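Local coordinates for hypothetical protein AGR_L_1239 (Agrobacterium tumefaciens str. C58, PDB 1VQS) that is of unknown function but belongs to the NIPSNAP family and adopts a ferredoxin-like fold of the dimeric alpha-beta barrel type, at residues F14-T19 with W67-L72; Y20-G25 with N61-I66. One frame throughout, in Å; residues are numbered along the deposited sequence. Where two conformers were deposited one is given.

Contact 1. Residues F14-T19 with W67-L72; sequences FYEIRT and WAFSSL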
ATOM      1  N   PHE B  14     -12.461  -5.624  24.583  1.00 20.35           N
ATOM      2  CA  PHE B  14     -11.511  -5.463  23.470  1.00 19.95           C
ATOM      3  C   PHE B  14     -12.209  -5.919  22.212  1.00 19.86           C
ATOM      4  O   PHE B  14     -12.902  -6.901  22.240  1.00 21.47           O
ATOM      5  CB  PHE B  14     -10.264  -6.333  23.675  1.00 19.37           C
ATOM      6  CG  PHE B  14      -9.367  -5.873  24.781  1.00 20.92           C
ATOM      7  CD1 PHE B  14      -9.568  -6.297  26.077  1.00 21.25           C
ATOM      8  CD2 PHE B  14      -8.317  -5.002  24.515  1.00 22.80           C
ATOM      9  CE1 PHE B  14      -8.723  -5.845  27.124  1.00 24.00           C
ATOM     10  CE2 PHE B  14      -7.482  -4.557  25.544  1.00 22.37           C
ATOM     11  CZ  PHE B  14      -7.689  -4.980  26.834  1.00 23.56           C
ATOM     12  N   TYR B  15     -12.020  -5.190  21.119  1.00 17.86           N
ATOM     13  CA  TYR B  15     -12.672  -5.502  19.853  1.00 18.33           C
ATOM     14  C   TYR B  15     -11.634  -5.958  18.855  1.00 19.60           C
ATOM     15  O   TYR B  15     -10.702  -5.208  18.542  1.00 21.48           O
ATOM     16  CB  TYR B  15     -13.462  -4.279  19.355  1.00 18.82           C
ATOM     17  CG  TYR B  15     -14.681  -4.089  20.207  1.00 17.41           C
ATOM     18  CD1 TYR B  15     -14.612  -3.419  21.419  1.00 18.79           C
ATOM     19  CD2 TYR B  15     -15.901  -4.661  19.844  1.00 18.74           C
ATOM     20  CE1 TYR B  15     -15.723  -3.320  22.229  1.00 20.22           C
ATOM     21  CE2 TYR B  15     -17.035  -4.527  20.625  1.00 19.51           C
ATOM     22  CZ  TYR B  15     -16.932  -3.869  21.838  1.00 18.35           C
ATOM     23  OH  TYR B  15     -18.064  -3.770  22.639  1.00 20.83           O
ATOM     24  N   GLU B  16     -11.802  -7.167  18.337  1.00 19.22           N
ATOM     25  CA  GLU B  16     -10.954  -7.658  17.273  1.00 19.21           C
ATOM     26  C   GLU B  16     -11.673  -7.487  15.968  1.00 19.96           C
ATOM     27  O   GLU B  16     -12.796  -7.951  15.807  1.00 19.45           O
ATOM     28  CB  GLU B  16     -10.644  -9.128  17.434  1.00 19.60           C
ATOM     29  CG  GLU B  16      -9.694  -9.631  16.344  1.00 19.89           C
ATOM     30  CD  GLU B  16      -9.377 -11.115  16.444  1.00 22.32           C
ATOM     31  OE1 GLU B  16      -9.894 -11.784  17.375  1.00 21.03           O
ATOM     32  OE2 GLU B  16      -8.587 -11.636  15.594  1.00 21.69           O
ATOM     33  N   ILE B  17     -11.037  -6.799  15.024  1.00 17.89           N
ATOM     34  CA  ILE B  17     -11.603  -6.620  13.695  1.00 18.51           C
ATOM     35  C   ILE B  17     -10.741  -7.421  12.732  1.00 18.44           C
ATOM     36  O   ILE B  17      -9.536  -7.198  12.638  1.00 18.74           O
ATOM     37  CB  ILE B  17     -11.609  -5.139  13.297  1.00 18.08           C
ATOM     38  CG1 ILE B  17     -12.422  -4.321  14.315  1.00 19.53           C
ATOM     39  CG2 ILE B  17     -12.147  -4.967  11.844  1.00 20.09           C
ATOM     40  CD1 ILE B  17     -12.529  -2.833  13.952  1.00 21.22           C
ATOM     41  N   ARG B  18     -11.376  -8.396  12.074  1.00 19.17           N
ATOM     42  CA  ARG B  18     -10.725  -9.301  11.116  1.00 19.15           C
ATOM     43  C   ARG B  18     -11.203  -8.932   9.718  1.00 20.35           C
ATOM     44  O   ARG B  18     -12.406  -8.880   9.483  1.00 19.93           O
ATOM     45  CB  ARG B  18     -11.079 -10.751  11.445  1.00 18.58           C
ATOM     46  CG  ARG B  18     -10.615 -11.173  12.808  1.00 20.43           C
ATOM     47  CD  ARG B  18     -10.876 -12.615  13.123  1.00 22.56           C
ATOM     48  NE  ARG B  18     -10.117 -13.537  12.286  1.00 23.29           N
ATOM     49  CZ  ARG B  18      -8.901 -14.010  12.555  1.00 23.43           C
ATOM     50  NH1 ARG B  18      -8.215 -13.608  13.601  1.00 22.11           N
ATOM     51  NH2 ARG B  18      -8.340 -14.881  11.732  1.00 26.07           N
ATOM     52  N   THR B  19     -10.271  -8.697   8.800  1.00 19.60           N
ATOM     53  CA  THR B  19     -10.592  -8.223   7.476  1.00 19.16           C
ATOM     54  C   THR B  19      -9.952  -9.193   6.492  1.00 19.84           C
ATOM     55  O   THR B  19      -8.738  -9.421   6.525  1.00 20.63           O
ATOM     56  CB  THR B  19     -10.053  -6.785   7.242  1.00 19.98           C
ATOM     57  OG1 THR B  19     -10.616  -5.898   8.227  1.00 20.05           O
ATOM     58  CG2 THR B  19     -10.439  -6.315   5.855  1.00 21.86           C
ATOM     59  N   TRP B  67     -15.311  -9.297  16.805  1.00 18.48           N
ATOM     60  CA  TRP B  67     -15.553 -10.096  17.998  1.00 19.28           C
ATOM     61  C   TRP B  67     -15.162  -9.266  19.208  1.00 20.27           C
ATOM     62  O   TRP B  67     -14.210  -8.487  19.126  1.00 20.05           O
ATOM     63  CB  TRP B  67     -14.671 -11.355  17.964  1.00 21.38           C
ATOM     64  CG  TRP B  67     -14.993 -12.242  16.825  1.00 20.97           C
ATOM     65  CD1 TRP B  67     -14.504 -12.146  15.540  1.00 22.86           C
ATOM     66  CD2 TRP B  67     -15.919 -13.339  16.819  1.00 20.61           C
ATOM     67  NE1 TRP B  67     -15.072 -13.116  14.749  1.00 22.97           N
ATOM     68  CE2 TRP B  67     -15.913 -13.878  15.514  1.00 22.05           C
ATOM     69  CE3 TRP B  67     -16.721 -13.939  17.793  1.00 20.33           C
ATOM     70  CZ2 TRP B  67     -16.695 -14.975  15.155  1.00 22.49           C
ATOM     71  CZ3 TRP B  67     -17.495 -15.048  17.428  1.00 21.42           C
ATOM     72  CH2 TRP B  67     -17.458 -15.547  16.113  1.00 21.00           C
ATOM     73  N   ALA B  68     -15.850  -9.462  20.336  1.00 19.82           N
ATOM     74  CA  ALA B  68     -15.547  -8.769  21.612  1.00 19.70           C
ATOM     75  C   ALA B  68     -15.007  -9.771  22.603  1.00 19.61           C
ATOM     76  O   ALA B  68     -15.555 -10.869  22.711  1.00 21.13           O
ATOM     77  CB  ALA B  68     -16.804  -8.162  22.196  1.00 19.89           C
ATOM     78  N   PHE B  69     -13.955  -9.368  23.332  1.00 17.91           N
ATOM     79  CA  PHE B  69     -13.312 -10.202  24.368  1.00 18.94           C
ATOM     80  C   PHE B  69     -13.091  -9.414  25.648  1.00 19.53           C
ATOM     81  O   PHE B  69     -12.809  -8.209  25.593  1.00 20.65           O
ATOM     82  CB  PHE B  69     -11.952 -10.695  23.863  1.00 19.85           C
ATOM     83  CG  PHE B  69     -12.036 -11.542  22.631  1.00 19.41           C
ATOM     84  CD1 PHE B  69     -12.436 -12.850  22.731  1.00 17.90           C
ATOM     85  CD2 PHE B  69     -11.720 -11.044  21.382  1.00 19.71           C
ATOM     86  CE1 PHE B  69     -12.531 -13.657  21.599  1.00 18.75           C
ATOM     87  CE2 PHE B  69     -11.824 -11.839  20.254  1.00 18.75           C
ATOM     88  CZ  PHE B  69     -12.214 -13.153  20.366  1.00 19.45           C
ATOM     89  N   SER B  70     -13.172 -10.074  26.796  1.00 19.77           N
ATOM     90  CA  SER B  70     -12.981  -9.360  28.056  1.00 19.07           C
ATOM     91  C   SER B  70     -11.509  -9.115  28.362  1.00 21.41           C
ATOM     92  O   SER B  70     -11.179  -8.210  29.148  1.00 22.89           O
ATOM     93  CB  SER B  70     -13.616 -10.120  29.226  1.00 20.76           C
ATOM     94  OG  SER B  70     -13.166 -11.448  29.231  1.00 23.58           O
ATOM     95  N   SER B  71     -10.643  -9.939  27.770  1.00 20.60           N
ATOM     96  CA  SER B  71      -9.206  -9.766  27.876  1.00 21.29           C
ATOM     97  C   SER B  71      -8.525 -10.474  26.753  1.00 21.09           C
ATOM     98  O   SER B  71      -9.108 -11.380  26.148  1.00 21.74           O
ATOM     99  CB  SER B  71      -8.674 -10.324  29.188  1.00 22.20           C
ATOM    100  OG  SER B  71      -8.703 -11.739  29.254  1.00 23.79           O
ATOM    101  N   LEU B  72      -7.289 -10.075  26.461  1.00 21.43           N
ATOM    102  CA  LEU B  72      -6.567 -10.716  25.408  1.00 20.75           C
ATOM    103  C   LEU B  72      -6.070 -12.091  25.796  1.00 18.30           C
ATOM    104  O   LEU B  72      -5.904 -12.934  24.909  1.00 19.68           O
ATOM    105  CB  LEU B  72      -5.440  -9.833  24.867  1.00 21.87           C
ATOM    106  CG  LEU B  72      -5.977  -8.524  24.249  1.00 23.17           C
ATOM    107  CD1 LEU B  72      -4.844  -7.670  23.708  1.00 28.30           C
ATOM    108  CD2 LEU B  72      -6.983  -8.754  23.146  1.00 22.37           C
TER

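Contact 2. Residues Y20-G25 with N61-I66; sequences YRLKNG and NEIVHI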
ATOM      1  N   TYR B  20     -10.778  -9.756   5.599  1.00 17.85           N
ATOM      2  CA  TYR B  20     -10.324 -10.731   4.579  1.00 19.37           C
ATOM      3  C   TYR B  20     -10.610 -10.174   3.209  1.00 20.31           C
ATOM      4  O   TYR B  20     -11.723  -9.666   2.961  1.00 20.90           O
ATOM      5  CB  TYR B  20     -11.059 -12.081   4.682  1.00 22.35           C
ATOM      6  CG  TYR B  20     -11.054 -12.764   6.025  1.00 22.00           C
ATOM      7  CD1 TYR B  20     -10.037 -12.548   6.921  1.00 23.64           C
ATOM      8  CD2 TYR B  20     -12.039 -13.702   6.370  1.00 23.96           C
ATOM      9  CE1 TYR B  20     -10.000 -13.190   8.151  1.00 22.88           C
ATOM     10  CE2 TYR B  20     -12.002 -14.350   7.600  1.00 24.59           C
ATOM     11  CZ  TYR B  20     -10.962 -14.085   8.474  1.00 25.02           C
ATOM     12  OH  TYR B  20     -10.885 -14.678   9.736  1.00 24.60           O
ATOM     13  N   ARG B  21      -9.655 -10.358   2.299  1.00 18.64           N
ATOM     14  CA  ARG B  21      -9.897 -10.191   0.885  1.00 19.66           C
ATOM     15  C   ARG B  21     -10.081 -11.558   0.272  1.00 19.07           C
ATOM     16  O   ARG B  21      -9.185 -12.391   0.346  1.00 19.02           O
ATOM     17  CB  ARG B  21      -8.749  -9.469   0.177  1.00 18.90           C
ATOM     18  CG  ARG B  21      -9.065  -9.148  -1.284  1.00 20.23           C
ATOM     19  CD  ARG B  21      -7.831  -8.663  -2.006  1.00 21.39           C
ATOM     20  NE  ARG B  21      -7.039  -9.770  -2.527  1.00 20.73           N
ATOM     21  CZ  ARG B  21      -5.729  -9.719  -2.702  1.00 21.05           C
ATOM     22  NH1 ARG B  21      -5.053  -8.642  -2.364  1.00 23.40           N
ATOM     23  NH2 ARG B  21      -5.105 -10.740  -3.239  1.00 24.34           N
ATOM     24  N   LEU B  22     -11.254 -11.813  -0.302  1.00 19.02           N
ATOM     25  CA  LEU B  22     -11.519 -13.081  -0.932  1.00 19.27           C
ATOM     26  C   LEU B  22     -11.098 -13.139  -2.393  1.00 20.41           C
ATOM     27  O   LEU B  22     -10.947 -12.128  -3.072  1.00 18.86           O
ATOM     28  CB  LEU B  22     -13.019 -13.447  -0.868  1.00 18.76           C
ATOM     29  CG  LEU B  22     -13.703 -13.338   0.494  1.00 19.75           C
ATOM     30  CD1 LEU B  22     -15.106 -13.959   0.426  1.00 21.76           C
ATOM     31  CD2 LEU B  22     -12.903 -14.019   1.573  1.00 21.38           C
ATOM     32  N   LYS B  23     -10.959 -14.374  -2.871  1.00 19.02           N
ATOM     33  CA  LYS B  23     -10.923 -14.663  -4.294  1.00 20.03           C
ATOM     34  C   LYS B  23     -12.080 -13.920  -4.990  1.00 18.93           C
ATOM     35  O   LYS B  23     -13.212 -13.897  -4.496  1.00 19.61           O
ATOM     36  CB  LYS B  23     -11.112 -16.183  -4.480  0.50 20.92           C
ATOM     37  CG  LYS B  23     -11.641 -16.659  -5.842  0.50 20.33           C
ATOM     38  CD  LYS B  23     -10.549 -16.536  -6.891  0.50 20.19           C
ATOM     39  CE  LYS B  23     -11.001 -16.915  -8.298  0.50 23.60           C
ATOM     40  NZ  LYS B  23     -12.004 -15.970  -8.905  0.50 20.28           N
ATOM     41  N   ASN B  24     -11.775 -13.296  -6.132  1.00 18.86           N
ATOM     42  CA  ASN B  24     -12.789 -12.525  -6.815  1.00 19.19           C
ATOM     43  C   ASN B  24     -14.026 -13.372  -7.120  1.00 19.51           C
ATOM     44  O   ASN B  24     -13.931 -14.440  -7.730  1.00 20.41           O
ATOM     45  CB  ASN B  24     -12.259 -11.919  -8.098  1.00 18.91           C
ATOM     46  CG  ASN B  24     -13.291 -11.066  -8.786  1.00 20.40           C
ATOM     47  OD1 ASN B  24     -13.639  -9.981  -8.288  1.00 21.39           O
ATOM     48  ND2 ASN B  24     -13.800 -11.552  -9.927  1.00 19.41           N
ATOM     49  N   GLY B  25     -15.164 -12.846  -6.679  1.00 18.92           N
ATOM     50  CA  GLY B  25     -16.476 -13.425  -6.882  1.00 19.13           C
ATOM     51  C   GLY B  25     -16.890 -14.455  -5.856  1.00 20.35           C
ATOM     52  O   GLY B  25     -17.954 -15.059  -5.983  1.00 20.96           O
ATOM     53  N   ASN B  61     -14.938  -7.782  -2.770  1.00 19.32           N
ATOM     54  CA  ASN B  61     -14.608  -9.124  -2.284  1.00 18.58           C
ATOM     55  C   ASN B  61     -14.120  -9.125  -0.841  1.00 19.54           C
ATOM     56  O   ASN B  61     -13.320  -9.976  -0.463  1.00 19.63           O
ATOM     57  CB  ASN B  61     -13.556  -9.794  -3.173  1.00 21.32           C
ATOM     58  CG  ASN B  61     -13.975  -9.867  -4.624  1.00 20.77           C
ATOM     59  OD1 ASN B  61     -15.021 -10.419  -4.954  1.00 20.09           O
ATOM     60  ND2 ASN B  61     -13.164  -9.296  -5.512  1.00 20.29           N
ATOM     61  N   GLU B  62     -14.579  -8.179  -0.031  1.00 18.69           N
ATOM     62  CA  GLU B  62     -14.094  -8.072   1.340  1.00 18.47           C
ATOM     63  C   GLU B  62     -15.105  -8.569   2.362  1.00 18.49           C
ATOM     64  O   GLU B  62     -16.309  -8.303   2.271  1.00 18.65           O
ATOM     65  CB  GLU B  62     -13.705  -6.633   1.660  1.00 19.55           C
ATOM     66  CG  GLU B  62     -13.004  -6.453   3.003  1.00 21.51           C
ATOM     67  CD  GLU B  62     -12.566  -5.025   3.255  1.00 20.61           C
ATOM     68  OE1 GLU B  62     -13.427  -4.223   3.702  1.00 23.49           O
ATOM     69  OE2 GLU B  62     -11.387  -4.750   2.999  1.00 23.28           O
ATOM     70  N   ILE B  63     -14.583  -9.280   3.356  1.00 18.97           N
ATOM     71  CA  ILE B  63     -15.303  -9.694   4.569  1.00 18.61           C
ATOM     72  C   ILE B  63     -14.704  -8.960   5.772  1.00 18.95           C
ATOM     73  O   ILE B  63     -13.483  -8.898   5.892  1.00 19.29           O
ATOM     74  CB  ILE B  63     -15.205 -11.214   4.779  1.00 17.28           C
ATOM     75  CG1 ILE B  63     -15.906 -11.966   3.638  1.00 18.92           C
ATOM     76  CG2 ILE B  63     -15.813 -11.639   6.136  1.00 19.56           C
ATOM     77  CD1 ILE B  63     -17.389 -11.781   3.544  1.00 21.26           C
ATOM     78  N   VAL B  64     -15.540  -8.415   6.655  1.00 18.74           N
ATOM     79  CA  VAL B  64     -15.078  -7.890   7.936  1.00 18.96           C
ATOM     80  C   VAL B  64     -15.914  -8.497   9.026  1.00 19.58           C
ATOM     81  O   VAL B  64     -17.137  -8.454   8.956  1.00 19.53           O
ATOM     82  CB  VAL B  64     -15.223  -6.396   8.004  1.00 19.73           C
ATOM     83  CG1 VAL B  64     -14.984  -5.877   9.445  1.00 21.83           C
ATOM     84  CG2 VAL B  64     -14.258  -5.714   7.057  1.00 19.96           C
ATOM     85  N   HIS B  65     -15.280  -9.106  10.016  1.00 20.03           N
ATOM     86  CA  HIS B  65     -16.031  -9.569  11.166  1.00 20.67           C
ATOM     87  C   HIS B  65     -15.348  -9.118  12.438  1.00 18.93           C
ATOM     88  O   HIS B  65     -14.137  -8.929  12.464  1.00 19.67           O
ATOM     89  CB  HIS B  65     -16.374 -11.072  11.133  1.00 19.93           C
ATOM     90  CG  HIS B  65     -15.223 -12.015  10.922  1.00 22.65           C
ATOM     91  ND1 HIS B  65     -14.795 -12.917  11.881  1.00 23.92           N
ATOM     92  CD2 HIS B  65     -14.484 -12.264   9.822  1.00 26.13           C
ATOM     93  CE1 HIS B  65     -13.827 -13.655  11.379  1.00 23.32           C
ATOM     94  NE2 HIS B  65     -13.613 -13.283  10.135  1.00 25.71           N
ATOM     95  N   ILE B  66     -16.176  -8.873  13.455  1.00 19.39           N
ATOM     96  CA  ILE B  66     -15.769  -8.247  14.676  1.00 19.26           C
ATOM     97  C   ILE B  66     -16.227  -9.091  15.855  1.00 18.22           C
ATOM     98  O   ILE B  66     -17.387  -9.531  15.917  1.00 18.26           O
ATOM     99  CB  ILE B  66     -16.398  -6.880  14.791  1.00 19.32           C
ATOM    100  CG1 ILE B  66     -16.096  -6.052  13.545  1.00 20.54           C
ATOM    101  CG2 ILE B  66     -15.935  -6.221  16.056  1.00 19.86           C
ATOM    102  CD1 ILE B  66     -16.590  -4.634  13.608  1.00 21.33           C
TER

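Contact 1. Residues F14-T19 with W67-L72
Four backbone hydrogen bonds join strand 14-19 to strand 67-69, using N-H and C=O of both Phe14 and Glu16. Phe14 N gives a nearly straight bond to Phe69 O (2.8 Å, 173°), close to the carbonyl axis, and Phe69 N returns one to Phe14 O. Glu16 and Trp67 form the second such pair, with Glu16 N 2.9 Å from Trp67 O. Between them Tyr15 and Ala68 make a non-hydrogen-bonded pair, with Ala68 CA 3.3 Å from Phe14 O in a CA-H...O contact.

The buried Glu16 carboxylate, on an extended chain with CG anti to the backbone N (chi1 -177°), is held from several sides. Arg18 NH1 reaches Glu16 OE2 at 2.8 Å in a salt bridge, approaching from above the carboxylate plane, while Asn104 bonds OE2 and Arg75 pairs with OE1. Glu16 OE1 lies 3.5 Å from Phe69 CE2. The charges of Arg18 and Arg75 probably keep Glu16 ionised.

On the same face Leu72 crosses the Phe14 ring at about a right angle, CG over one ring face, with Phe69 O and Ser70 O at the ring edge. Tyr15, on the other face with Ala68, has its hydroxyl bonded to Met116 O. Ser71 OG caps helix 72-84 through Asp74 N. The pairing sets the first strands of the two beta-alpha-beta units side by side, the central strand pair of a ferredoxin-like fold, with strand 62-69 running on into helix 72-84.

Contact 2. Residues Y20-G25 with N61-I66
The His65 imidazole directs its edge at the face of Tyr20 in an offset edge-to-face pair, centroids 5.0 Å apart, planes at 75°. His65 NE2 makes the approach, 3.2 Å from Tyr20 CE2, which lies in the imidazole plane. His65 takes the crowded first torsion (chi1 53°), between backbone N and carbonyl carbon. The ring is stacked on Tyr52, its ND1 is hydrogen-bonded to Trp67 NE1, and Tyr20 OH bonds Arg18 NE. The amide planes of Asn24 and Asn61 stand perpendicular.

Strands 20-22 and 62-66 run antiparallel as the central pair of the ferredoxin-like sheet. Tyr20 and Ile63 exchange two backbone bonds, and Leu22 N meets Asn61 O at 2.8 Å, almost along the carbonyl axis. Leu22 CD1 packs 3.9 Å from Ile63 CG1, on the face covered by helix 27-46.

Just before strand 62-66, the Asn61 side chain bridges with both ends of its amide to the loop after strand 20-22. Asn61 ND2 donates to a lone pair of Asn24 OD1 at 2.9 Å, while Asn61 OD1 accepts from Gly25 N at 3.0 Å, the donor standing above the carbonyl plane. In a neighbouring subunit, Arg96 O bonds Asn24 ND2 and Asp97 salt-bridges Lys23 NZ.

Overall arrangement
Both contacts lie on the same two neighbouring strands, 14-22 and 62-69, in the middle of a four-stranded antiparallel sheet between 48-55 and 99-109, the outermost strands within this chain. Their centres are 18 Å apart, on opposite sides of the chain's centre. Along the chain the order is 14-19, 20-25, 61-66, 67-72, so contact 2 closes a shorter loop, containing helix 27-46 and strand 48-55, within the span of contact 1. A probable hydrogen bond from Arg18 N to His65 O (2.8 Å) and packing of Ile17 on Val64 join them into one continuous strand pairing. Together they form the central strand pair of the NIPSNAP domain's sheet, touched by neighbouring subunits at both contacts.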